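Local structure of amino acid adenylation domain-containing protein (Bacillus stratosphericus LAMA 585, 6ULY) at residues A265-N279 with M295-T309. The protein probably selects an alpha-keto acid and activates it with ATP as the acyl adenylate, serving as the adenylation domain of a nonribosomal depsipeptide synthetase. Residues are numbered along the deposited sequence; the frame is centred on the assembly and turned at random.
Sequences ATKTWAPNFAFAMIN and MTCMINGAEAVVPKT. With QA7 (5'-O-{(S)-hydroxy[(4-methyl-2-oxopentanoyl)oxy]phosphoryl}adenosine), chain C; SO4 (sulfate ion), chain P.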
ATOM      1  N   ALA A 265     -36.089  20.004  -3.353  1.00 49.49           N
ATOM      2  CA  ALA A 265     -34.841  20.004  -2.605  1.00 44.98           C
ATOM      3  C   ALA A 265     -34.111  21.326  -2.783  1.00 42.18           C
ATOM      4  O   ALA A 265     -34.069  21.892  -3.879  1.00 46.24           O
ATOM      5  CB  ALA A 265     -33.951  18.847  -3.059  1.00 47.20           C
ATOM      6  N   THR A 266     -33.544  21.827  -1.686  1.00 45.51           N
ATOM      7  CA  THR A 266     -32.727  23.030  -1.728  1.00 47.19           C
ATOM      8  C   THR A 266     -31.233  22.732  -1.761  1.00 44.76           C
ATOM      9  O   THR A 266     -30.451  23.605  -2.154  1.00 41.79           O
ATOM     10  CB  THR A 266     -33.038  23.928  -0.522  1.00 50.72           C
ATOM     11  OG1 THR A 266     -32.541  23.322   0.678  1.00 41.78           O
ATOM     12  CG2 THR A 266     -34.553  24.138  -0.391  1.00 54.12           C
ATOM     13  N   LYS A 267     -30.820  21.526  -1.381  1.00 41.96           N
ATOM     14  CA  LYS A 267     -29.408  21.177  -1.412  1.00 47.19           C
ATOM     15  C   LYS A 267     -29.259  19.688  -1.685  1.00 43.98           C
ATOM     16  O   LYS A 267     -30.135  18.887  -1.348  1.00 41.31           O
ATOM     17  CB  LYS A 267     -28.699  21.544  -0.101  1.00 40.65           C
ATOM     18  CG  LYS A 267     -29.180  20.757   1.106  1.00 44.70           C
ATOM     19  CD  LYS A 267     -28.462  21.185   2.381  1.00 48.18           C
ATOM     20  CE  LYS A 267     -28.817  20.260   3.533  1.00 46.75           C
ATOM     21  NZ  LYS A 267     -28.132  20.617   4.794  1.00 52.09           N
ATOM     22  N   THR A 268     -28.128  19.336  -2.293  1.00 42.82           N
ATOM     23  CA  THR A 268     -27.794  17.960  -2.634  1.00 39.81           C
ATOM     24  C   THR A 268     -26.303  17.930  -2.952  1.00 39.86           C
ATOM     25  O   THR A 268     -25.639  18.970  -2.978  1.00 43.38           O
ATOM     26  CB  THR A 268     -28.641  17.455  -3.810  1.00 39.97           C
ATOM     27  OG1 THR A 268     -28.479  16.040  -3.957  1.00 38.59           O
ATOM     28  CG2 THR A 268     -28.242  18.146  -5.107  1.00 41.16           C
ATOM     29  N   TRP A 269     -25.776  16.731  -3.187  1.00 34.98           N
ATOM     30  CA  TRP A 269     -24.371  16.615  -3.554  1.00 43.26           C
ATOM     31  C   TRP A 269     -24.126  15.312  -4.296  1.00 39.80           C
ATOM     32  O   TRP A 269     -24.949  14.393  -4.278  1.00 41.67           O
ATOM     33  CB  TRP A 269     -23.460  16.682  -2.324  1.00 38.79           C
ATOM     34  CG  TRP A 269     -23.312  15.380  -1.604  1.00 32.32           C
ATOM     35  CD1 TRP A 269     -24.224  14.786  -0.782  1.00 37.37           C
ATOM     36  CD2 TRP A 269     -22.168  14.521  -1.622  1.00 40.33           C
ATOM     37  NE1 TRP A 269     -23.722  13.604  -0.293  1.00 39.25           N
ATOM     38  CE2 TRP A 269     -22.459  13.421  -0.793  1.00 37.81           C
ATOM     39  CE3 TRP A 269     -20.925  14.573  -2.262  1.00 35.14           C
ATOM     40  CZ2 TRP A 269     -21.556  12.381  -0.591  1.00 39.06           C
ATOM     41  CZ3 TRP A 269     -20.032  13.543  -2.059  1.00 39.40           C
ATOM     42  CH2 TRP A 269     -20.351  12.461  -1.232  1.00 38.93           C
ATOM     43  N   ALA A 270     -22.964  15.248  -4.937  1.00 39.84           N
ATOM     44  CA  ALA A 270     -22.484  14.048  -5.606  1.00 38.42           C
ATOM     45  C   ALA A 270     -21.043  14.295  -6.051  1.00 45.74           C
ATOM     46  O   ALA A 270     -20.629  15.450  -6.193  1.00 41.38           O
ATOM     47  CB  ALA A 270     -23.362  13.689  -6.816  1.00 43.85           C
ATOM     48  N   PRO A 271     -20.266  13.234  -6.265  1.00 35.36           N
ATOM     49  CA  PRO A 271     -18.973  13.398  -6.937  1.00 43.95           C
ATOM     50  C   PRO A 271     -19.176  13.824  -8.383  1.00 43.40           C
ATOM     51  O   PRO A 271     -20.275  13.769  -8.937  1.00 45.83           O
ATOM     52  CB  PRO A 271     -18.325  12.011  -6.840  1.00 42.21           C
ATOM     53  CG  PRO A 271     -19.057  11.317  -5.723  1.00 43.78           C
ATOM     54  CD  PRO A 271     -20.454  11.861  -5.762  1.00 43.57           C
ATOM     55  N   ASN A 272     -18.075  14.246  -9.004  1.00 40.68           N
ATOM     56  CA  ASN A 272     -18.166  14.829 -10.339  1.00 49.09           C
ATOM     57  C   ASN A 272     -18.764  13.857 -11.353  1.00 50.56           C
ATOM     58  O   ASN A 272     -19.370  14.292 -12.339  1.00 42.74           O
ATOM     59  CB  ASN A 272     -16.783  15.287 -10.798  1.00 43.83           C
ATOM     60  CG  ASN A 272     -16.839  16.132 -12.053  1.00 48.68           C
ATOM     61  OD1 ASN A 272     -17.218  17.304 -12.008  1.00 48.39           O
ATOM     62  ND2 ASN A 272     -16.461  15.541 -13.182  1.00 45.92           N
ATOM     63  N   PHE A 273     -18.610  12.546 -11.134  1.00 50.98           N
ATOM     64  CA  PHE A 273     -19.090  11.577 -12.116  1.00 50.86           C
ATOM     65  C   PHE A 273     -20.604  11.653 -12.273  1.00 51.28           C
ATOM     66  O   PHE A 273     -21.132  11.475 -13.378  1.00 45.41           O
ATOM     67  CB  PHE A 273     -18.665  10.156 -11.723  1.00 54.34           C
ATOM     68  CG  PHE A 273     -19.482   9.554 -10.605  1.00 54.30           C
ATOM     69  CD1 PHE A 273     -19.010   9.564  -9.307  1.00 56.28           C
ATOM     70  CD2 PHE A 273     -20.712   8.963 -10.856  1.00 58.54           C
ATOM     71  CE1 PHE A 273     -19.754   9.014  -8.278  1.00 60.26           C
ATOM     72  CE2 PHE A 273     -21.458   8.417  -9.832  1.00 51.90           C
ATOM     73  CZ  PHE A 273     -20.977   8.443  -8.540  1.00 56.10           C
ATOM     74  N   ALA A 274     -21.322  11.905 -11.177  1.00 50.84           N
ATOM     75  CA  ALA A 274     -22.775  11.979 -11.256  1.00 45.53           C
ATOM     76  C   ALA A 274     -23.211  13.136 -12.143  1.00 44.11           C
ATOM     77  O   ALA A 274     -24.160  13.007 -12.925  1.00 43.53           O
ATOM     78  CB  ALA A 274     -23.374  12.115  -9.857  1.00 42.72           C
ATOM     79  N   PHE A 275     -22.524  14.276 -12.041  1.00 44.09           N
ATOM     80  CA  PHE A 275     -22.828  15.394 -12.925  1.00 41.60           C
ATOM     81  C   PHE A 275     -22.571  15.016 -14.376  1.00 47.58           C
ATOM     82  O   PHE A 275     -23.357  15.362 -15.267  1.00 48.64           O
ATOM     83  CB  PHE A 275     -22.000  16.618 -12.537  1.00 39.42           C
ATOM     84  CG  PHE A 275     -22.316  17.156 -11.167  1.00 46.31           C
ATOM     85  CD1 PHE A 275     -21.783  16.561 -10.033  1.00 43.03           C
ATOM     86  CD2 PHE A 275     -23.138  18.261 -11.012  1.00 46.34           C
ATOM     87  CE1 PHE A 275     -22.071  17.051  -8.775  1.00 45.99           C
ATOM     88  CE2 PHE A 275     -23.428  18.757  -9.753  1.00 45.85           C
ATOM     89  CZ  PHE A 275     -22.892  18.152  -8.634  1.00 43.88           C
ATOM     90  N   ALA A 276     -21.480  14.294 -14.630  1.00 47.86           N
ATOM     91  CA  ALA A 276     -21.196  13.853 -15.991  1.00 48.91           C
ATOM     92  C   ALA A 276     -22.224  12.837 -16.467  1.00 47.80           C
ATOM     93  O   ALA A 276     -22.600  12.832 -17.644  1.00 49.10           O
ATOM     94  CB  ALA A 276     -19.788  13.269 -16.066  1.00 53.52           C
ATOM     95  N   MET A 277     -22.691  11.964 -15.569  1.00 45.74           N
ATOM     96  CA  MET A 277     -23.715  10.998 -15.950  1.00 47.53           C
ATOM     97  C   MET A 277     -24.986  11.707 -16.402  1.00 50.00           C
ATOM     98  O   MET A 277     -25.586  11.331 -17.415  1.00 51.39           O
ATOM     99  CB  MET A 277     -24.016  10.054 -14.783  1.00 47.42           C
ATOM    100  CG  MET A 277     -22.928   9.035 -14.501  1.00 55.62           C
ATOM    101  SD  MET A 277     -23.324   7.928 -13.127  1.00 51.40           S
ATOM    102  CE  MET A 277     -24.497   6.822 -13.899  1.00 53.13           C
ATOM    103  N   ILE A 278     -25.407  12.740 -15.668  1.00 50.53           N
ATOM    104  CA  ILE A 278     -26.592  13.499 -16.060  1.00 48.84           C
ATOM    105  C   ILE A 278     -26.376  14.157 -17.418  1.00 47.31           C
ATOM    106  O   ILE A 278     -27.275  14.173 -18.267  1.00 45.54           O
ATOM    107  CB  ILE A 278     -26.945  14.535 -14.976  1.00 50.64           C
ATOM    108  CG1 ILE A 278     -27.343  13.836 -13.672  1.00 48.75           C
ATOM    109  CG2 ILE A 278     -28.069  15.448 -15.446  1.00 46.02           C
ATOM    110  CD1 ILE A 278     -28.731  13.226 -13.697  1.00 50.26           C
ATOM    111  N   ASN A 279     -25.179  14.706 -17.648  1.00 46.00           N
ATOM    112  CA  ASN A 279     -24.895  15.340 -18.931  1.00 49.59           C
ATOM    113  C   ASN A 279     -25.022  14.357 -20.089  1.00 55.33           C
ATOM    114  O   ASN A 279     -25.296  14.767 -21.222  1.00 56.45           O
ATOM    115  CB  ASN A 279     -23.497  15.957 -18.919  1.00 46.34           C
ATOM    116  CG  ASN A 279     -23.394  17.142 -17.980  1.00 52.52           C
ATOM    117  OD1 ASN A 279     -24.405  17.714 -17.576  1.00 52.35           O
ATOM    118  ND2 ASN A 279     -22.171  17.521 -17.634  1.00 48.43           N
ATOM    119  N   MET A 295     -33.595  24.464  -5.793  1.00 50.55           N
ATOM    120  CA  MET A 295     -32.228  24.024  -5.535  1.00 40.33           C
ATOM    121  C   MET A 295     -31.302  25.230  -5.422  1.00 44.88           C
ATOM    122  O   MET A 295     -31.215  26.046  -6.345  1.00 49.38           O
ATOM    123  CB  MET A 295     -31.760  23.092  -6.651  1.00 39.01           C
ATOM    124  CG  MET A 295     -30.301  22.624  -6.532  1.00 51.78           C
ATOM    125  SD  MET A 295     -29.916  21.799  -4.970  1.00 50.91           S
ATOM    126  CE  MET A 295     -31.189  20.537  -4.899  1.00 43.03           C
ATOM    127  N   THR A 296     -30.602  25.335  -4.292  1.00 48.05           N
ATOM    128  CA  THR A 296     -29.640  26.404  -4.076  1.00 47.19           C
ATOM    129  C   THR A 296     -28.211  25.917  -3.889  1.00 50.67           C
ATOM    130  O   THR A 296     -27.283  26.714  -4.060  1.00 52.97           O
ATOM    131  CB  THR A 296     -30.028  27.240  -2.845  1.00 44.61           C
ATOM    132  OG1 THR A 296     -30.060  26.404  -1.681  1.00 46.05           O
ATOM    133  CG2 THR A 296     -31.396  27.879  -3.040  1.00 45.87           C
ATOM    134  N   CYS A 297     -28.003  24.640  -3.566  1.00 47.65           N
ATOM    135  CA  CYS A 297     -26.685  24.140  -3.177  1.00 50.93           C
ATOM    136  C   CYS A 297     -26.493  22.736  -3.745  1.00 43.42           C
ATOM    137  O   CYS A 297     -27.049  21.769  -3.221  1.00 44.08           O
ATOM    138  CB  CYS A 297     -26.544  24.146  -1.659  1.00 46.44           C
ATOM    139  SG  CYS A 297     -25.066  23.318  -1.035  1.00 45.50           S
ATOM    140  N   MET A 298     -25.698  22.625  -4.802  1.00 43.75           N
ATOM    141  CA  MET A 298     -25.313  21.334  -5.369  1.00 46.89           C
ATOM    142  C   MET A 298     -23.814  21.170  -5.132  1.00 42.24           C
ATOM    143  O   MET A 298     -22.990  21.613  -5.933  1.00 38.09           O
ATOM    144  CB  MET A 298     -25.649  21.244  -6.849  1.00 44.05           C
ATOM    145  CG  MET A 298     -27.108  21.479  -7.176  1.00 46.93           C
ATOM    146  SD  MET A 298     -27.517  20.861  -8.820  1.00 48.74           S
ATOM    147  CE  MET A 298     -27.672  19.110  -8.466  1.00 38.03           C
ATOM    148  N   ILE A 299     -23.464  20.526  -4.022  1.00 43.63           N
ATOM    149  CA  ILE A 299     -22.059  20.331  -3.693  1.00 41.25           C
ATOM    150  C   ILE A 299     -21.468  19.279  -4.620  1.00 42.59           C
ATOM    151  O   ILE A 299     -22.051  18.207  -4.828  1.00 40.76           O
ATOM    152  CB  ILE A 299     -21.899  19.940  -2.218  1.00 41.33           C
ATOM    153  CG1 ILE A 299     -22.194  21.146  -1.325  1.00 38.55           C
ATOM    154  CG2 ILE A 299     -20.495  19.402  -1.965  1.00 41.27           C
ATOM    155  CD1 ILE A 299     -22.502  20.791   0.115  1.00 35.25           C
ATOM    156  N   ASN A 300     -20.309  19.590  -5.190  1.00 39.78           N
ATOM    157  CA  ASN A 300     -19.588  18.701  -6.094  1.00 43.00           C
ATOM    158  C   ASN A 300     -18.232  18.407  -5.462  1.00 40.66           C
ATOM    159  O   ASN A 300     -17.359  19.280  -5.425  1.00 38.08           O
ATOM    160  CB  ASN A 300     -19.439  19.342  -7.474  1.00 42.63           C
ATOM    161  CG  ASN A 300     -18.768  18.427  -8.476  1.00 43.77           C
ATOM    162  OD1 ASN A 300     -18.154  17.428  -8.109  1.00 48.33           O
ATOM    163  ND2 ASN A 300     -18.874  18.774  -9.753  1.00 46.34           N
ATOM    164  N   GLY A 301     -18.057  17.186  -4.958  1.00 39.93           N
ATOM    165  CA  GLY A 301     -16.810  16.833  -4.302  1.00 41.14           C
ATOM    166  C   GLY A 301     -16.653  15.339  -4.144  1.00 44.42           C
ATOM    167  O   GLY A 301     -17.596  14.566  -4.339  1.00 39.34           O
ATOM    168  N   ALA A 302     -15.419  14.954  -3.780  1.00 40.62           N
ATOM    169  CA  ALA A 302     -14.966  13.577  -3.570  1.00 42.91           C
ATOM    170  C   ALA A 302     -13.965  13.174  -4.649  1.00 48.24           C
ATOM    171  O   ALA A 302     -13.212  12.209  -4.475  1.00 45.47           O
ATOM    172  CB  ALA A 302     -16.121  12.574  -3.543  1.00 36.58           C
ATOM    173  N   GLU A 303     -13.945  13.900  -5.763  1.00 46.50           N
ATOM    174  CA  GLU A 303     -12.980  13.642  -6.823  1.00 44.10           C
ATOM    175  C   GLU A 303     -12.803  14.923  -7.628  1.00 43.92           C
ATOM    176  O   GLU A 303     -13.394  15.962  -7.322  1.00 45.04           O
ATOM    177  CB  GLU A 303     -13.425  12.471  -7.707  1.00 49.99           C
ATOM    178  CG  GLU A 303     -14.795  12.648  -8.353  1.00 51.63           C
ATOM    179  CD  GLU A 303     -15.224  11.427  -9.154  1.00 59.40           C
ATOM    180  OE1 GLU A 303     -16.119  11.556 -10.017  1.00 53.02           O
ATOM    181  OE2 GLU A 303     -14.663  10.337  -8.921  1.00 63.13           O
ATOM    182  N   ALA A 304     -11.982  14.837  -8.670  1.00 43.94           N
ATOM    183  CA  ALA A 304     -11.659  16.012  -9.465  1.00 49.85           C
ATOM    184  C   ALA A 304     -12.926  16.649 -10.020  1.00 45.68           C
ATOM    185  O   ALA A 304     -13.746  15.983 -10.660  1.00 47.50           O
ATOM    186  CB  ALA A 304     -10.716  15.631 -10.605  1.00 51.83           C
ATOM    187  N   VAL A 305     -13.080  17.946  -9.768  1.00 44.65           N
ATOM    188  CA  VAL A 305     -14.200  18.722 -10.291  1.00 48.79           C
ATOM    189  C   VAL A 305     -13.769  19.280 -11.642  1.00 50.52           C
ATOM    190  O   VAL A 305     -12.856  20.105 -11.721  1.00 42.22           O
ATOM    191  CB  VAL A 305     -14.609  19.842  -9.327  1.00 45.71           C
ATOM    192  CG1 VAL A 305     -15.802  20.621  -9.879  1.00 44.94           C
ATOM    193  CG2 VAL A 305     -14.934  19.268  -7.955  1.00 42.99           C
ATOM    194  N   VAL A 306     -14.423  18.825 -12.704  1.00 51.31           N
ATOM    195  CA  VAL A 306     -14.043  19.188 -14.073  1.00 50.66           C
ATOM    196  C   VAL A 306     -14.818  20.436 -14.461  1.00 50.09           C
ATOM    197  O   VAL A 306     -16.059  20.434 -14.397  1.00 52.06           O
ATOM    198  CB  VAL A 306     -14.325  18.037 -15.047  1.00 50.56           C
ATOM    199  CG1 VAL A 306     -13.867  18.412 -16.448  1.00 52.84           C
ATOM    200  CG2 VAL A 306     -13.640  16.760 -14.576  1.00 47.41           C
ATOM    201  N   PRO A 307     -14.146  21.521 -14.873  1.00 52.61           N
ATOM    202  CA  PRO A 307     -14.889  22.733 -15.259  1.00 51.48           C
ATOM    203  C   PRO A 307     -15.947  22.494 -16.324  1.00 55.01           C
ATOM    204  O   PRO A 307     -17.089  22.950 -16.178  1.00 56.02           O
ATOM    205  CB  PRO A 307     -13.779  23.670 -15.754  1.00 52.58           C
ATOM    206  CG  PRO A 307     -12.552  23.224 -15.030  1.00 54.45           C
ATOM    207  CD  PRO A 307     -12.686  21.738 -14.869  1.00 50.66           C
ATOM    208  N   LYS A 308     -15.600  21.795 -17.404  1.00 54.28           N
ATOM    209  CA  LYS A 308     -16.558  21.619 -18.487  1.00 57.03           C
ATOM    210  C   LYS A 308     -17.715  20.708 -18.099  1.00 55.36           C
ATOM    211  O   LYS A 308     -18.772  20.772 -18.731  1.00 52.33           O
ATOM    212  CB  LYS A 308     -15.846  21.086 -19.729  1.00 57.88           C
ATOM    213  CG  LYS A 308     -15.059  22.162 -20.466  1.00 72.13           C
ATOM    214  CD  LYS A 308     -14.351  21.617 -21.696  1.00 89.54           C
ATOM    215  CE  LYS A 308     -13.832  22.747 -22.575  1.00110.39           C
ATOM    216  NZ  LYS A 308     -13.069  22.250 -23.753  1.00115.37           N
ATOM    217  N   THR A 309     -17.548  19.874 -17.071  1.00 59.12           N
ATOM    218  CA  THR A 309     -18.655  19.043 -16.610  1.00 48.85           C
ATOM    219  C   THR A 309     -19.702  19.884 -15.889  1.00 52.98           C
ATOM    220  O   THR A 309     -20.904  19.759 -16.153  1.00 53.93           O
ATOM    221  CB  THR A 309     -18.135  17.936 -15.691  1.00 52.27           C
ATOM    222  OG1 THR A 309     -17.303  17.038 -16.435  1.00 59.41           O
ATOM    223  CG2 THR A 309     -19.287  17.156 -15.075  1.00 50.89           C
TER
HETATM  224  C01 QA7 C 701     -16.404  16.794  -0.139  1.00 44.33           C
HETATM  225  C02 QA7 C 701     -16.548  15.365   0.227  1.00 40.95           C
HETATM  226  C03 QA7 C 701     -17.226  15.238   1.565  1.00 43.30           C
HETATM  227  C04 QA7 C 701     -15.181  14.782   0.074  1.00 43.01           C
HETATM  228  C05 QA7 C 701     -14.721  13.791   1.096  1.00 44.10           C
HETATM  229  C06 QA7 C 701     -14.174  12.477   0.644  1.00 42.01           C
HETATM  230  C10 QA7 C 701     -10.831  11.677   0.158  1.00 43.28           C
HETATM  231  C11 QA7 C 701     -10.044  11.854  -0.956  1.00 47.53           C
HETATM  232  C12 QA7 C 701      -9.142  13.146  -0.768  1.00 49.13           C
HETATM  233  C13 QA7 C 701      -8.947  13.542  -1.909  1.00 49.35           C
HETATM  234  C14 QA7 C 701     -10.238  13.071  -2.817  1.00 50.13           C
HETATM  235  C16 QA7 C 701     -12.015  14.589  -2.362  1.00 47.33           C
HETATM  236  C18 QA7 C 701     -11.819  15.995  -3.954  1.00 44.48           C
HETATM  237  C19 QA7 C 701     -11.895  17.021  -4.890  1.00 39.75           C
HETATM  238  C21 QA7 C 701     -10.129  16.183  -5.966  1.00 45.70           C
HETATM  239  C23 QA7 C 701     -10.859  15.086  -4.100  1.00 44.86           C
HETATM  240  N15 QA7 C 701     -11.013  14.212  -3.097  1.00 45.42           N
HETATM  241  N17 QA7 C 701     -12.520  15.676  -2.868  1.00 46.52           N
HETATM  242  N20 QA7 C 701     -11.043  17.077  -5.854  1.00 47.49           N
HETATM  243  N22 QA7 C 701     -10.016  15.210  -5.136  1.00 47.65           N
HETATM  244  N24 QA7 C 701     -12.890  17.995  -4.755  1.00 43.04           N
HETATM  245  O07 QA7 C 701     -13.627  11.588   1.500  1.00 48.97           O
HETATM  246  O09 QA7 C 701     -11.613  10.545   0.071  1.00 48.93           O
HETATM  247  O25 QA7 C 701     -10.874  12.224  -2.144  1.00 45.76           O
HETATM  248  O26 QA7 C 701      -7.835  12.943  -2.601  1.00 51.27           O
HETATM  249  O27 QA7 C 701      -7.871  12.975   0.018  1.00 49.27           O
HETATM  250  O28 QA7 C 701     -13.627   9.271   0.894  1.00 59.20           O
HETATM  251  O29 QA7 C 701     -12.063   9.956   2.334  1.00 42.14           O
HETATM  252  O30 QA7 C 701     -14.226  12.232  -0.455  1.00 45.83           O
HETATM  253  O31 QA7 C 701     -14.751  14.064   2.197  1.00 46.39           O
HETATM  254  P08 QA7 C 701     -12.726  10.328   1.160  1.00 53.97           P
HETATM  255  S   SO4 P 714     -10.259  11.597  -9.669  1.00100.99           S
HETATM  256  O1  SO4 P 714     -10.248  12.270  -8.428  1.00 60.59           O
HETATM  257  O2  SO4 P 714      -8.990  11.010  -9.868  1.00149.98           O
HETATM  258  O3  SO4 P 714     -11.240  10.580  -9.692  1.00 79.20           O
HETATM  259  O4  SO4 P 714     -10.502  12.494 -10.732  1.00 80.34           O
HETATM  260  O   HOH W   1     -16.325  15.616  -7.179  1.00 38.46           O
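N300 reaches from its strand to the side of helix 272-279 and meets N272 and F275. Its ND2 donates to N272 OD1 over 3.2 Å, on a lone pair and nearly straight (169° at the hydrogen), with the two amides only 16° from coplanar. The same amide lies flat over one face of the F275 ring, ND2 3.6 Å above the ring plane and displaced toward the rim. A chi1 of -177° sets N300 CG beside its own carbonyl carbon and carries the amide forward and off the sheet toward N272 and F275. Its OD1 takes a bond from a water, 2.7 Å away, that also accepts from E303 N and, weakly, from N272 N, so both ends of the amide are held.

N272 OD1 accepts a second, weak bond from V306 N, while N272 ND2 turns out to Q565 of helix 560-570. Farther along, T309 sits as a knob among N272, F275, A276 and N279, its CG2 3.6 Å from A276 N. N279 ND2 closes this end on T309 O at 3.0 Å, in the carbonyl plane.

Strands 267-270 and 297-301 run parallel, linked by T268 N to C297 O, I299 N to T268 O and A270 N to I299 O. At their start, T266 O receives T296 N (2.8 Å) and T296 OG1 (2.9 Å) from opposite faces of its plane. W269 and I299 share the sheet face covered by helix 224-237, packing CB on CB.

Past G301 the chain enters the adenylate pocket, where A302 N comes within 3.1 Å of QA7 N17 in the adenine. Neighbouring parallel strands, each leading into a helix, with a nucleotide-binding loop after one of them, belong to the AMP-binding core of the ANL superfamily.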